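Local coordinates for Xcc_ctr_pt (PDB 6NJW), which is the C-terminal region, with its Toprim domain, of a Class 2 OLD family nuclease that probably cleaves nucleic acid by a two-metal mechanism, at residues A[92-95]-A[96-100]; A[58-61]-A[62-65]. All blocks are in the same frame, centred on the assembly; numbering follows the deposited sequence.

Contact 1 of 2, residues A[92-95]-A[96-100]; sequences LVRR and RLINV
Val-93 and Arg-96 meet within the first turns of helix 93-104, a local i to i+3 and i+4 contact beside the Toprim metal site. Bonds from four successive amides, those of Arg-96, Leu-97, Ile-98 and Asn-99, to the carbonyls four residues earlier build the turns; the pair Leu-97 N to Val-93 O measures 2.8 Å. The Arg-96 side chain runs back toward the start of the helix. A bend about the CG-CD bond (chi3 -39°) lays the guanidinium flat over the Val-93 backbone, with Val-93 CA 3.9 Å above the centre of its plane, while NH1 comes 3.5 Å from Val-93 CG2. That same methyl sits 4.0 Å from Leu-97 CG, where the two apolar side chains run alongside each other toward Val-129 of strand 127-130. On another flank of the helix the extended Arg-94 chain follows Ile-98, whose CD1 lies 3.6 Å above the guanidinium plane, over its centre; Arg-94 NE bonds to Leu-113 O. Arg-95 passes obliquely across Ile-98 and Asn-99, bent so that its NH1 is 4.0 Å from Ile-98 CG2, and its charge pairs with Glu-111. Arg-96 NE is buried with no partner in the model. Its NH2 forms a salt bridge with Asp-84 and its NH1 bonds to Asp-82 O, so one guanidinium ties two residues of the magnesium site to the first turn of helix 93-104, consistent with Arg-96 helping to position that site.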
ATOM      1  N   LEU A  92     -16.513  -5.941   0.722  1.00 60.96           N
ATOM      2  CA  LEU A  92     -15.755  -6.929   1.491  1.00 66.03           C
ATOM      3  C   LEU A  92     -14.588  -6.255   2.223  1.00 59.67           C
ATOM      4  O   LEU A  92     -14.053  -6.796   3.196  1.00 53.15           O
ATOM      5  CB  LEU A  92     -15.233  -8.040   0.582  1.00 66.50           C
ATOM      6  CG  LEU A  92     -15.048  -9.455   1.145  1.00 73.66           C
ATOM      7  CD1 LEU A  92     -14.889 -10.422  -0.023  1.00 65.95           C
ATOM      8  CD2 LEU A  92     -13.864  -9.597   2.111  1.00 71.42           C
ATOM      9  N   VAL A  93     -14.175  -5.076   1.748  1.00 56.25           N
ATOM     10  CA  VAL A  93     -13.329  -4.262   2.603  1.00 48.06           C
ATOM     11  C   VAL A  93     -14.134  -3.825   3.811  1.00 48.87           C
ATOM     12  O   VAL A  93     -13.567  -3.550   4.874  1.00 46.67           O
ATOM     13  CB  VAL A  93     -12.727  -3.063   1.836  1.00 54.56           C
ATOM     14  CG1 VAL A  93     -13.793  -2.045   1.482  1.00 47.47           C
ATOM     15  CG2 VAL A  93     -11.641  -2.415   2.668  1.00 48.89           C
ATOM     16  N   ARG A  94     -15.465  -3.806   3.687  1.00 47.13           N
ATOM     17  CA  ARG A  94     -16.305  -3.464   4.829  1.00 47.74           C
ATOM     18  C   ARG A  94     -16.075  -4.426   5.988  1.00 45.27           C
ATOM     19  O   ARG A  94     -15.858  -4.001   7.131  1.00 50.97           O
ATOM     20  CB  ARG A  94     -17.775  -3.464   4.417  1.00 50.51           C
ATOM     21  CG  ARG A  94     -18.705  -3.203   5.574  1.00 51.38           C
ATOM     22  CD  ARG A  94     -20.157  -3.094   5.150  1.00 51.32           C
ATOM     23  NE  ARG A  94     -21.010  -2.789   6.300  1.00 55.94           N
ATOM     24  CZ  ARG A  94     -21.511  -3.713   7.117  1.00 58.46           C
ATOM     25  NH1 ARG A  94     -21.244  -4.998   6.909  1.00 58.93           N
ATOM     26  NH2 ARG A  94     -22.279  -3.356   8.145  1.00 58.34           N
ATOM     27  N   ARG A  95     -16.145  -5.730   5.715  1.00 49.74           N
ATOM     28  CA  ARG A  95     -15.942  -6.730   6.763  1.00 48.66           C
ATOM     29  C   ARG A  95     -14.500  -6.716   7.254  1.00 45.79           C
ATOM     30  O   ARG A  95     -14.243  -6.777   8.463  1.00 46.20           O
ATOM     31  CB  ARG A  95     -16.322  -8.119   6.237  1.00 51.70           C
ATOM     32  CG  ARG A  95     -16.186  -9.256   7.259  1.00 46.36           C
ATOM     33  CD  ARG A  95     -17.108  -9.034   8.455  1.00 51.94           C
ATOM     34  NE  ARG A  95     -18.477  -8.847   7.997  1.00 52.83           N
ATOM     35  CZ  ARG A  95     -19.453  -8.328   8.727  1.00 59.60           C
ATOM     36  NH1 ARG A  95     -19.223  -7.945   9.978  1.00 54.76           N
ATOM     37  NH2 ARG A  95     -20.664  -8.194   8.195  1.00 60.40           N
ATOM     38  N   ARG A  96     -13.552  -6.629   6.320  1.00 47.11           N
ATOM     39  CA  ARG A  96     -12.141  -6.545   6.676  1.00 49.39           C
ATOM     40  C   ARG A  96     -11.882  -5.400   7.649  1.00 43.31           C
ATOM     41  O   ARG A  96     -11.141  -5.564   8.624  1.00 41.73           O
ATOM     42  CB  ARG A  96     -11.313  -6.393   5.399  1.00 52.46           C
ATOM     43  CG  ARG A  96      -9.802  -6.254   5.582  1.00 55.39           C
ATOM     44  CD  ARG A  96      -9.154  -5.871   4.243  1.00 47.13           C
ATOM     45  NE  ARG A  96      -9.798  -6.598   3.148  1.00 54.77           N
ATOM     46  CZ  ARG A  96      -9.958  -6.132   1.912  1.00 54.48           C
ATOM     47  NH1 ARG A  96      -9.515  -4.926   1.589  1.00 47.31           N
ATOM     48  NH2 ARG A  96     -10.563  -6.880   0.996  1.00 56.83           N
ATOM     49  N   LEU A  97     -12.524  -4.246   7.431  1.00 42.79           N
ATOM     50  CA  LEU A  97     -12.299  -3.096   8.300  1.00 45.61           C
ATOM     51  C   LEU A  97     -13.123  -3.165   9.579  1.00 39.85           C
ATOM     52  O   LEU A  97     -12.678  -2.683  10.620  1.00 41.67           O
ATOM     53  CB  LEU A  97     -12.605  -1.789   7.553  1.00 41.55           C
ATOM     54  CG  LEU A  97     -11.586  -1.380   6.489  1.00 44.22           C
ATOM     55  CD1 LEU A  97     -11.969  -0.050   5.833  1.00 43.71           C
ATOM     56  CD2 LEU A  97     -10.192  -1.299   7.093  1.00 44.08           C
ATOM     57  N   ILE A  98     -14.317  -3.751   9.541  1.00 45.95           N
ATOM     58  CA  ILE A  98     -15.031  -3.987  10.796  1.00 44.95           C
ATOM     59  C   ILE A  98     -14.225  -4.925  11.691  1.00 39.09           C
ATOM     60  O   ILE A  98     -14.172  -4.752  12.916  1.00 45.22           O
ATOM     61  CB  ILE A  98     -16.444  -4.535  10.516  1.00 50.17           C
ATOM     62  CG1 ILE A  98     -17.326  -3.425   9.929  1.00 48.25           C
ATOM     63  CG2 ILE A  98     -17.066  -5.089  11.799  1.00 47.80           C
ATOM     64  CD1 ILE A  98     -18.676  -3.910   9.441  1.00 55.34           C
ATOM     65  N   ASN A  99     -13.563  -5.912  11.089  1.00 41.14           N
ATOM     66  CA  ASN A  99     -12.771  -6.854  11.876  1.00 41.25           C
ATOM     67  C   ASN A  99     -11.644  -6.154  12.627  1.00 44.01           C
ATOM     68  O   ASN A  99     -11.361  -6.495  13.784  1.00 42.17           O
ATOM     69  CB  ASN A  99     -12.229  -7.957  10.971  1.00 45.21           C
ATOM     70  CG  ASN A  99     -13.283  -9.017  10.666  1.00 49.80           C
ATOM     71  OD1 ASN A  99     -14.244  -9.163  11.409  1.00 49.45           O
ATOM     72  ND2 ASN A  99     -13.115  -9.732   9.561  1.00 49.24           N
ATOM     73  N   VAL A 100     -11.006  -5.147  12.013  1.00 43.40           N
ATOM     74  CA  VAL A 100      -9.989  -4.417  12.777  1.00 38.09           C
ATOM     75  C   VAL A 100     -10.597  -3.320  13.647  1.00 39.65           C
ATOM     76  O   VAL A 100     -10.057  -3.013  14.718  1.00 41.62           O
ATOM     77  CB  VAL A 100      -8.877  -3.858  11.866  1.00 35.03           C
ATOM     78  CG1 VAL A 100      -8.095  -4.999  11.238  1.00 36.12           C
ATOM     79  CG2 VAL A 100      -9.435  -2.944  10.788  1.00 40.07           C
TER

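Contact 2 of 2, residues A[58-61]-A[62-65]; sequences GTNF and TPYV
An Asn-60 capping bond marks the turn into helix 62-68, where the loop after strand 51-55 of the Toprim sheet becomes helical. Asn-60 OD1 accepts from Thr-62 N at 3.3 Å, but the donor stands above the carboxamide plane, 48° out of it, so the approach is oblique. With CG anti to the backbone N (chi1 -175°), the amide is swung forward to the helix start, and OD1 also comes 3.4 Å from Thr-62 OG1, at best a weak bond. The amide crosses the Pro-63 ring at about a right angle, with Asn-60 OD1 3.4 Å from Pro-63 CD. Pro-63, which has no amide hydrogen to give, fits this first turn. The next bond of the helix goes to Phe-61 O, which takes Val-65 N at 3.0 Å almost head-on, and Tyr-64 N more weakly. Phe-61 itself turns its ring to the interior, touching Leu-25, Ile-79 and Thr-81 of the sheet and the metal-site residue Glu-27. Val-65 packs against Ile-79 as well, and the CG2 branch it lays beside Phe-61 O is 3.6 Å from that oxygen. One water ties the two sides of the junction together: it accepts from Phe-61 N at 3.1 Å and lies 3.2 Å from Thr-62 OG1.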
ATOM      1  N   GLY A  58      -1.790 -11.072   2.333  1.00 46.76           N
ATOM      2  CA  GLY A  58      -3.200 -11.293   2.096  1.00 46.86           C
ATOM      3  C   GLY A  58      -3.992 -10.089   2.568  1.00 50.48           C
ATOM      4  O   GLY A  58      -3.492  -8.965   2.556  1.00 45.88           O
ATOM      5  N   THR A  59      -5.227 -10.343   2.995  1.00 42.05           N
ATOM      6  CA  THR A  59      -6.123  -9.265   3.388  1.00 46.40           C
ATOM      7  C   THR A  59      -6.595  -9.396   4.826  1.00 47.32           C
ATOM      8  O   THR A  59      -7.492  -8.658   5.242  1.00 47.99           O
ATOM      9  CB  THR A  59      -7.332  -9.184   2.445  1.00 54.40           C
ATOM     10  OG1 THR A  59      -8.049 -10.423   2.475  1.00 49.86           O
ATOM     11  CG2 THR A  59      -6.885  -8.906   1.005  1.00 50.92           C
ATOM     12  N   ASN A  60      -6.014 -10.300   5.604  1.00 43.90           N
ATOM     13  CA  ASN A  60      -6.421 -10.464   6.989  1.00 46.52           C
ATOM     14  C   ASN A  60      -5.478  -9.639   7.854  1.00 43.29           C
ATOM     15  O   ASN A  60      -4.410 -10.110   8.242  1.00 39.43           O
ATOM     16  CB  ASN A  60      -6.416 -11.927   7.410  1.00 42.45           C
ATOM     17  CG  ASN A  60      -6.962 -12.108   8.804  1.00 45.02           C
ATOM     18  OD1 ASN A  60      -7.558 -11.186   9.369  1.00 48.96           O
ATOM     19  ND2 ASN A  60      -6.759 -13.289   9.376  1.00 52.23           N
ATOM     20  N   PHE A  61      -5.894  -8.414   8.175  1.00 40.80           N
ATOM     21  CA  PHE A  61      -5.116  -7.529   9.025  1.00 43.20           C
ATOM     22  C   PHE A  61      -5.380  -7.747  10.509  1.00 40.83           C
ATOM     23  O   PHE A  61      -4.620  -7.246  11.341  1.00 35.56           O
ATOM     24  CB  PHE A  61      -5.407  -6.063   8.648  1.00 34.45           C
ATOM     25  CG  PHE A  61      -4.822  -5.664   7.315  1.00 34.27           C
ATOM     26  CD1 PHE A  61      -3.513  -5.230   7.225  1.00 31.91           C
ATOM     27  CD2 PHE A  61      -5.574  -5.758   6.157  1.00 39.76           C
ATOM     28  CE1 PHE A  61      -2.964  -4.873   6.003  1.00 33.98           C
ATOM     29  CE2 PHE A  61      -5.042  -5.408   4.922  1.00 41.87           C
ATOM     30  CZ  PHE A  61      -3.725  -4.964   4.838  1.00 35.48           C
ATOM     31  N   THR A  62      -6.414  -8.506  10.863  1.00 36.48           N
ATOM     32  CA  THR A  62      -6.830  -8.568  12.263  1.00 38.99           C
ATOM     33  C   THR A  62      -5.748  -9.075  13.218  1.00 37.54           C
ATOM     34  O   THR A  62      -5.576  -8.466  14.290  1.00 39.60           O
ATOM     35  CB  THR A  62      -8.106  -9.415  12.359  1.00 41.49           C
ATOM     36  OG1 THR A  62      -9.054  -8.901  11.422  1.00 39.92           O
ATOM     37  CG2 THR A  62      -8.697  -9.313  13.741  1.00 39.10           C
ATOM     38  N   PRO A  63      -5.011 -10.156  12.932  1.00 39.16           N
ATOM     39  CA  PRO A  63      -3.983 -10.596  13.895  1.00 40.25           C
ATOM     40  C   PRO A  63      -2.917  -9.552  14.140  1.00 38.88           C
ATOM     41  O   PRO A  63      -2.403  -9.455  15.259  1.00 33.43           O
ATOM     42  CB  PRO A  63      -3.385 -11.844  13.230  1.00 39.34           C
ATOM     43  CG  PRO A  63      -4.465 -12.318  12.308  1.00 44.45           C
ATOM     44  CD  PRO A  63      -5.109 -11.080  11.789  1.00 41.23           C
ATOM     45  N   TYR A  64      -2.574  -8.757  13.123  1.00 37.39           N
ATOM     46  CA  TYR A  64      -1.572  -7.708  13.311  1.00 36.67           C
ATOM     47  C   TYR A  64      -2.113  -6.532  14.108  1.00 35.99           C
ATOM     48  O   TYR A  64      -1.379  -5.926  14.902  1.00 35.19           O
ATOM     49  CB  TYR A  64      -1.059  -7.241  11.953  1.00 36.80           C
ATOM     50  CG  TYR A  64      -0.251  -8.319  11.301  1.00 37.54           C
ATOM     51  CD1 TYR A  64      -0.870  -9.334  10.573  1.00 43.73           C
ATOM     52  CD2 TYR A  64       1.121  -8.363  11.458  1.00 44.88           C
ATOM     53  CE1 TYR A  64      -0.133 -10.349   9.980  1.00 44.84           C
ATOM     54  CE2 TYR A  64       1.873  -9.376  10.875  1.00 49.03           C
ATOM     55  CZ  TYR A  64       1.238 -10.361  10.140  1.00 49.85           C
ATOM     56  OH  TYR A  64       1.983 -11.360   9.555  1.00 56.78           O
ATOM     57  N   VAL A  65      -3.373  -6.151  13.885  1.00 35.24           N
ATOM     58  CA  VAL A  65      -3.944  -5.087  14.700  1.00 34.08           C
ATOM     59  C   VAL A  65      -4.066  -5.536  16.155  1.00 37.75           C
ATOM     60  O   VAL A  65      -3.868  -4.741  17.088  1.00 37.89           O
ATOM     61  CB  VAL A  65      -5.295  -4.626  14.112  1.00 30.86           C
ATOM     62  CG1 VAL A  65      -5.985  -3.641  15.042  1.00 34.54           C
ATOM     63  CG2 VAL A  65      -5.063  -3.998  12.758  1.00 36.74           C
TER
HETATM   64  O   HOH W   1      -8.871  -7.685   8.521  1.00 46.95           O

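Contact 2 comes first along the chain, and contact 1 follows after strand 77-82 and the unmodelled residues 85-91; their centres lie 10 Å apart. Each is the start of a helix, 62-68 and 93-104, in the fold built on the parallel sheet 51-55, 22-26, 77-82, 127-130. The two helices touch directly: Val-100 CG1 meets Val-65 CG2 at 3.5 Å, and Asn-99 CB lies 3.3 Å from Thr-62 OG1. Arg-96 CG meets Thr-59 O of the loop leading into helix 62-68. Phe-61 and Arg-96 both approach Glu-27, so this loop and the start of helix 93-104 both border the metal-binding region, consistent with a part in shaping the nuclease site.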